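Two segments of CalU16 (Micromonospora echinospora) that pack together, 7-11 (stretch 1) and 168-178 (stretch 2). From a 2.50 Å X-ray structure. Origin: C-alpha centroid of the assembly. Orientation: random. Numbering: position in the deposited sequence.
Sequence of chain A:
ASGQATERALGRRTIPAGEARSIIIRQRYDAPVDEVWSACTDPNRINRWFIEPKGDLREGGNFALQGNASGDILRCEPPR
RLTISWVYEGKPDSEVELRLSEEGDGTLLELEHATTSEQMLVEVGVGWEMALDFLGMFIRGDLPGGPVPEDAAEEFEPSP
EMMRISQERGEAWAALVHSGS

Stretch 1, residues 7-11: ERALG
Stretch 2 (168-178) ERGEAWAALVH

The indole of Trp 173 lies at the heart of this contact between a strand, residues 7-11, and a helix, residues 168-177. The CA-to-CB bond of Trp 173 points sideways, but chi1 of -69° and chi2 of 113° bring the end of the ring nearer the strand, which covers part of an otherwise buried side chain. Over one face lies the aliphatic part of Arg 8: CD sits 3.8 Å from the centroid of the six-membered ring of Trp 173, a CH-pi contact, and CG of Arg 8 is 3.4 Å from CZ2 of Trp 173. At the ring's edge, Ala 9 O approaches Trp 173 CZ3 to 3.2 Å, and Leu 10 CD2 lies 4.1 Å from the same CZ3.

Leu 10 (m, t) points toward the helix, and its two methyls reach different partners: CD2 meets Trp 173, while CD1 is 4.0 Å from Leu 176 CB and 4.3 Å from Val 177 CG2. CD1 of Leu 10 also makes a tight contact with Leu 176 O, at 3.1 Å. Leu 176 (m, t) places CD1 4.0 Å from Arg 8 CB. The methyl of Ala 9 points away, between two inward-pointing neighbours.

The strand is extended (phi/psi -94/152 at Arg 8, -128/134 at Leu 10); 168-177 is helical, near -60/-40. The segments run in similar directions, their axes crossing at -36° and approaching to 9.1 Å. Arg 8 CA lies 7.8 Å from Trp 173 CA, and Ala 9 CA 7.6 Å from Leu 176 CA. No hydrogen bond joins the stretches; 417 Å² is buried, both sides summed, Arg 8 giving the largest share, 127 Å².

Toward the polar edge, Arg 8 (m, t, t, chi4 108°) lays its guanidinium over Ala 172, whose side chain ends at CB, 3.2 Å from Arg 8 NH1. Arg 8 NH2 lies 3.9 Å from Arg 169 CG and is hydrogen-bonded elsewhere in the structure.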

# COMPACT_ATOMS: atom_id res chain seq x y z
N GLU A 7 -9.16 -9.54 -0.76
CA GLU A 7 -9.81 -9.60 0.53
C GLU A 7 -9.35 -8.39 1.32
O GLU A 7 -8.14 -8.23 1.58
CB GLU A 7 -9.40 -10.87 1.28
CG GLU A 7 -10.00 -11.03 2.67
CD GLU A 7 -9.51 -12.28 3.37
OE1 GLU A 7 -8.36 -12.26 3.86
OE2 GLU A 7 -10.25 -13.29 3.44
N ARG A 8 -10.30 -7.54 1.69
CA ARG A 8 -10.04 -6.36 2.48
C ARG A 8 -10.24 -6.67 3.95
O ARG A 8 -11.06 -7.52 4.31
CB ARG A 8 -11.01 -5.26 2.12
CG ARG A 8 -10.89 -4.75 0.69
CD ARG A 8 -11.99 -3.73 0.41
NE ARG A 8 -12.24 -3.67 -1.02
CZ ARG A 8 -13.32 -4.15 -1.63
NH1 ARG A 8 -14.31 -4.70 -0.95
NH2 ARG A 8 -13.43 -4.04 -2.95
N ALA A 9 -9.52 -5.93 4.79
CA ALA A 9 -9.64 -6.08 6.23
C ALA A 9 -9.14 -4.84 7.01
O ALA A 9 -8.67 -3.85 6.43
CB ALA A 9 -8.91 -7.33 6.69
N LEU A 10 -9.30 -4.93 8.33
CA LEU A 10 -8.92 -3.88 9.26
C LEU A 10 -8.04 -4.46 10.33
O LEU A 10 -8.33 -5.52 10.87
CB LEU A 10 -10.17 -3.24 9.88
CG LEU A 10 -11.08 -2.58 8.85
CD1 LEU A 10 -12.34 -2.06 9.53
CD2 LEU A 10 -10.37 -1.44 8.12
N GLY A 11 -6.95 -3.76 10.62
CA GLY A 11 -6.07 -4.10 11.73
C GLY A 11 -5.94 -2.95 12.72
O GLY A 11 -6.78 -2.04 12.78
N GLU A 168 -17.69 2.34 -5.22
CA GLU A 168 -18.03 1.04 -4.62
C GLU A 168 -17.01 0.69 -3.60
O GLU A 168 -17.35 0.40 -2.46
CB GLU A 168 -18.07 -0.08 -5.66
CG GLU A 168 -19.30 -0.04 -6.52
CD GLU A 168 -19.27 -1.07 -7.64
OE1 GLU A 168 -18.38 -1.94 -7.65
OE2 GLU A 168 -20.15 -0.97 -8.52
N ARG A 169 -15.74 0.72 -4.01
CA ARG A 169 -14.64 0.39 -3.11
C ARG A 169 -14.70 1.24 -1.83
O ARG A 169 -14.47 0.75 -0.75
CB ARG A 169 -13.28 0.50 -3.81
CG ARG A 169 -13.01 -0.64 -4.79
CD ARG A 169 -11.64 -0.54 -5.47
NE ARG A 169 -11.38 -1.63 -6.41
CZ ARG A 169 -10.41 -1.66 -7.33
NH1 ARG A 169 -9.55 -0.65 -7.48
NH2 ARG A 169 -10.28 -2.72 -8.12
N GLY A 170 -15.06 2.51 -1.96
CA GLY A 170 -15.25 3.35 -0.78
C GLY A 170 -16.35 2.86 0.14
O GLY A 170 -16.21 2.89 1.36
N GLU A 171 -17.47 2.43 -0.43
CA GLU A 171 -18.57 1.85 0.36
C GLU A 171 -18.12 0.60 1.14
O GLU A 171 -18.49 0.41 2.30
CB GLU A 171 -19.77 1.53 -0.52
CG GLU A 171 -20.63 2.74 -0.87
CD GLU A 171 -21.55 2.49 -2.05
OE1 GLU A 171 -21.82 1.30 -2.37
OE2 GLU A 171 -22.01 3.48 -2.66
N ALA A 172 -17.31 -0.24 0.51
CA ALA A 172 -16.77 -1.42 1.17
C ALA A 172 -15.90 -1.10 2.38
O ALA A 172 -16.09 -1.67 3.45
CB ALA A 172 -15.98 -2.26 0.18
N TRP A 173 -14.95 -0.19 2.22
CA TRP A 173 -14.14 0.26 3.36
C TRP A 173 -14.99 1.04 4.38
O TRP A 173 -14.85 0.83 5.59
CB TRP A 173 -12.99 1.11 2.88
CG TRP A 173 -11.95 0.37 2.12
CD1 TRP A 173 -11.66 0.50 0.80
CD2 TRP A 173 -11.04 -0.59 2.64
NE1 TRP A 173 -10.60 -0.31 0.47
CE2 TRP A 173 -10.21 -1.00 1.58
CE3 TRP A 173 -10.84 -1.14 3.91
CZ2 TRP A 173 -9.20 -1.94 1.74
CZ3 TRP A 173 -9.83 -2.06 4.07
CH2 TRP A 173 -9.03 -2.47 2.98
N ALA A 174 -15.87 1.91 3.90
CA ALA A 174 -16.74 2.67 4.80
C ALA A 174 -17.57 1.75 5.67
O ALA A 174 -17.71 2.00 6.87
CB ALA A 174 -17.64 3.60 4.01
N ALA A 175 -18.11 0.69 5.07
CA ALA A 175 -18.98 -0.25 5.78
C ALA A 175 -18.19 -1.13 6.74
O ALA A 175 -18.69 -1.48 7.79
CB ALA A 175 -19.76 -1.11 4.79
N LEU A 176 -16.99 -1.52 6.36
CA LEU A 176 -16.10 -2.25 7.28
C LEU A 176 -15.66 -1.36 8.46
O LEU A 176 -15.45 -1.86 9.56
CB LEU A 176 -14.85 -2.76 6.56
CG LEU A 176 -15.02 -3.85 5.51
CD1 LEU A 176 -13.73 -4.03 4.72
CD2 LEU A 176 -15.45 -5.17 6.14
N VAL A 177 -15.52 -0.06 8.22
CA VAL A 177 -15.07 0.87 9.28
C VAL A 177 -16.19 1.15 10.28
O VAL A 177 -15.94 1.31 11.47
CB VAL A 177 -14.49 2.18 8.68
CG1 VAL A 177 -14.35 3.28 9.73
CG2 VAL A 177 -13.13 1.88 8.06
N HIS A 178 -17.43 1.21 9.78
CA HIS A 178 -18.61 1.07 10.62
C HIS A 178 -18.62 -0.30 11.31
O HIS A 178 -18.67 -1.34 10.65
CB HIS A 178 -19.89 1.24 9.77
CG HIS A 178 -20.38 2.65 9.68
ND1 HIS A 178 -21.72 2.99 9.78
CD2 HIS A 178 -19.71 3.82 9.51
CE1 HIS A 178 -21.85 4.30 9.68
NE2 HIS A 178 -20.65 4.83 9.51